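Local coordinates for protein aminotransferase, class I and II (Erwinia tasmaniensis, PDB 5Z0Q) that belongs to the class I and II aminotransferases, a family of pyridoxal-5'-phosphate enzymes, and carries bound pyridoxal-5'-phosphate, at residues 115-121 with 165-170. Residue numbers count along the deposited sequence, not the author numbering.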
loop_
_atom_site.group_PDB
_atom_site.type_symbol
_atom_site.label_atom_id
_atom_site.label_comp_id
_atom_site.label_asym_id
_atom_site.label_seq_id
_atom_site.Cartn_x
_atom_site.Cartn_y
_atom_site.Cartn_z
ATOM N N HIS A 115 -4.573 16.628 -22.462
ATOM C CA HIS A 115 -3.872 17.312 -23.541
ATOM C C HIS A 115 -2.451 17.716 -23.169
ATOM O O HIS A 115 -1.712 18.186 -24.042
ATOM C CB HIS A 115 -4.657 18.553 -23.972
ATOM C CG HIS A 115 -4.786 19.586 -22.896
ATOM N ND1 HIS A 115 -5.607 19.421 -21.801
ATOM C CD2 HIS A 115 -4.197 20.796 -22.746
ATOM C CE1 HIS A 115 -5.518 20.486 -21.023
ATOM N NE2 HIS A 115 -4.670 21.335 -21.573
ATOM N N GLN A 116 -2.053 17.549 -21.914
ATOM C CA GLN A 116 -0.744 17.975 -21.446
ATOM C C GLN A 116 0.213 16.791 -21.352
ATOM O O GLN A 116 -0.198 15.636 -21.214
ATOM C CB GLN A 116 -0.860 18.676 -20.090
ATOM C CG GLN A 116 -1.620 19.990 -20.148
ATOM C CD GLN A 116 -1.812 20.620 -18.784
ATOM O OE1 GLN A 116 -1.954 19.924 -17.779
ATOM N NE2 GLN A 116 -1.813 21.947 -18.741
ATOM N N SER A 117 1.504 17.098 -21.428
ATOM C CA SER A 117 2.552 16.090 -21.489
ATOM C C SER A 117 3.513 16.247 -20.318
ATOM O O SER A 117 3.469 17.225 -19.565
ATOM C CB SER A 117 3.323 16.179 -22.814
ATOM O OG SER A 117 4.033 17.401 -22.916
ATOM N N THR A 118 4.394 15.258 -20.176
ATOM C CA THR A 118 5.436 15.256 -19.164
ATOM C C THR A 118 6.804 15.282 -19.833
ATOM O O THR A 118 6.961 14.886 -20.992
ATOM C CB THR A 118 5.332 14.029 -18.248
ATOM O OG1 THR A 118 5.529 12.838 -19.019
ATOM C CG2 THR A 118 3.967 13.972 -17.579
ATOM N N VAL A 119 7.799 15.761 -19.088
ATOM C CA VAL A 119 9.177 15.836 -19.559
ATOM C C VAL A 119 10.079 15.169 -18.534
ATOM O O VAL A 119 9.933 15.392 -17.327
ATOM C CB VAL A 119 9.630 17.292 -19.798
ATOM C CG1 VAL A 119 10.989 17.319 -20.485
ATOM C CG2 VAL A 119 8.604 18.044 -20.613
ATOM N N SER A 120 11.014 14.354 -19.014
ATOM C CA SER A 120 12.009 13.734 -18.153
ATOM C C SER A 120 13.256 13.455 -18.978
ATOM O O SER A 120 13.309 13.737 -20.179
ATOM C CB SER A 120 11.474 12.449 -17.513
ATOM O OG SER A 120 11.485 11.380 -18.443
ATOM N N ALA A 121 14.265 12.899 -18.321
ATOM C CA ALA A 121 15.485 12.492 -18.995
ATOM C C ALA A 121 15.359 11.053 -19.485
ATOM O O ALA A 121 14.468 10.306 -19.075
ATOM C CB ALA A 121 16.690 12.627 -18.064
ATOM N N ASN A 165 2.448 21.876 -24.856
ATOM C CA ASN A 165 1.584 21.046 -24.029
ATOM C C ASN A 165 2.255 20.577 -22.745
ATOM O O ASN A 165 1.573 20.026 -21.877
ATOM C CB ASN A 165 1.110 19.822 -24.821
ATOM C CG ASN A 165 0.106 20.175 -25.899
ATOM O OD1 ASN A 165 -0.002 21.330 -26.311
ATOM N ND2 ASN A 165 -0.638 19.177 -26.361
ATOM N N GLU A 166 3.561 20.779 -22.605
ATOM C CA GLU A 166 4.283 20.267 -21.450
ATOM C C GLU A 166 3.791 20.936 -20.172
ATOM O O GLU A 166 3.448 22.121 -20.166
ATOM C CB GLU A 166 5.785 20.488 -21.628
ATOM C CG GLU A 166 6.414 19.686 -22.772
ATOM C CD GLU A 166 6.021 20.185 -24.151
ATOM O OE1 GLU A 166 5.488 19.382 -24.947
ATOM O OE2 GLU A 166 6.238 21.382 -24.436
ATOM N N LYS A 167 3.755 20.166 -19.084
ATOM C CA LYS A 167 3.157 20.651 -17.845
ATOM C C LYS A 167 3.905 20.171 -16.605
ATOM O O LYS A 167 4.046 20.922 -15.635
ATOM C CB LYS A 167 1.691 20.219 -17.773
ATOM C CG LYS A 167 0.959 20.659 -16.514
ATOM C CD LYS A 167 0.980 22.170 -16.351
ATOM C CE LYS A 167 -0.260 22.655 -15.612
ATOM N NZ LYS A 167 -0.527 21.862 -14.379
ATOM N N LEU A 168 4.384 18.930 -16.620
ATOM C CA LEU A 168 5.000 18.313 -15.450
ATOM C C LEU A 168 6.405 17.848 -15.804
ATOM O O LEU A 168 6.582 17.045 -16.725
ATOM C CB LEU A 168 4.156 17.142 -14.943
ATOM C CG LEU A 168 4.659 16.398 -13.706
ATOM C CD1 LEU A 168 4.826 17.348 -12.532
ATOM C CD2 LEU A 168 3.712 15.263 -13.347
ATOM N N LEU A 169 7.395 18.346 -15.069
ATOM C CA LEU A 169 8.790 17.970 -15.260
ATOM C C LEU A 169 9.165 16.914 -14.228
ATOM O O LEU A 169 9.063 17.156 -13.021
ATOM C CB LEU A 169 9.706 19.187 -15.139
ATOM C CG LEU A 169 11.209 18.898 -15.163
ATOM C CD1 LEU A 169 11.624 18.297 -16.497
ATOM C CD2 LEU A 169 12.009 20.156 -14.866
ATOM N N LEU A 170 9.605 15.750 -14.702
ATOM C CA LEU A 170 9.972 14.633 -13.838
ATOM C C LEU A 170 11.492 14.574 -13.733
ATOM O O LEU A 170 12.176 14.238 -14.706
ATOM C CB LEU A 170 9.405 13.324 -14.381
ATOM C CG LEU A 170 7.888 13.266 -14.575
ATOM C CD1 LEU A 170 7.472 11.905 -15.100
ATOM C CD2 LEU A 170 7.166 13.581 -13.279
#
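Four backbone hydrogen bonds define the pairing of strands 117-121 and 166-170, whose axes approach to 4.6 Å and whose N-to-C directions differ by 19°, which makes the pairing parallel. Ser-117 N donates to Asn-165 O (3.0 Å) and Ser-117 O accepts from Lys-167 N (3.0 Å); Val-119 N then reaches Leu-168 O (3.0 Å), and Leu-170 N reaches Val-119 O (2.7 Å). Ser-117 pairs with Glu-166 but Thr-118 with Leu-168, so Lys-167 is the extra residue of a beta bulge, consistent with its phi/psi of -143/-38°. These are neighbouring strands inside the mixed sheet of the PLP-binding domain, flanked by strands 139-146 and 200-204; the side chain of Leu-170 lies about 10 Å from the bound pyridoxal-5'-phosphate. Apolar contacts follow the two faces: Val-119 CB meets Leu-169 CD1 at 4.0 Å and Val-119 CG2 meets Glu-166 CG at 3.5 Å, whereas Thr-118 CG2 approaches Leu-168 CB (4.1 Å) on the other face. Among side-chain polar groups, Ser-117 OG bonds Glu-166 OE1 weakly (3.2 Å); Glu-166 OE2 also accepts hydrogen bonds from Ser-163 N and Gly-164 N.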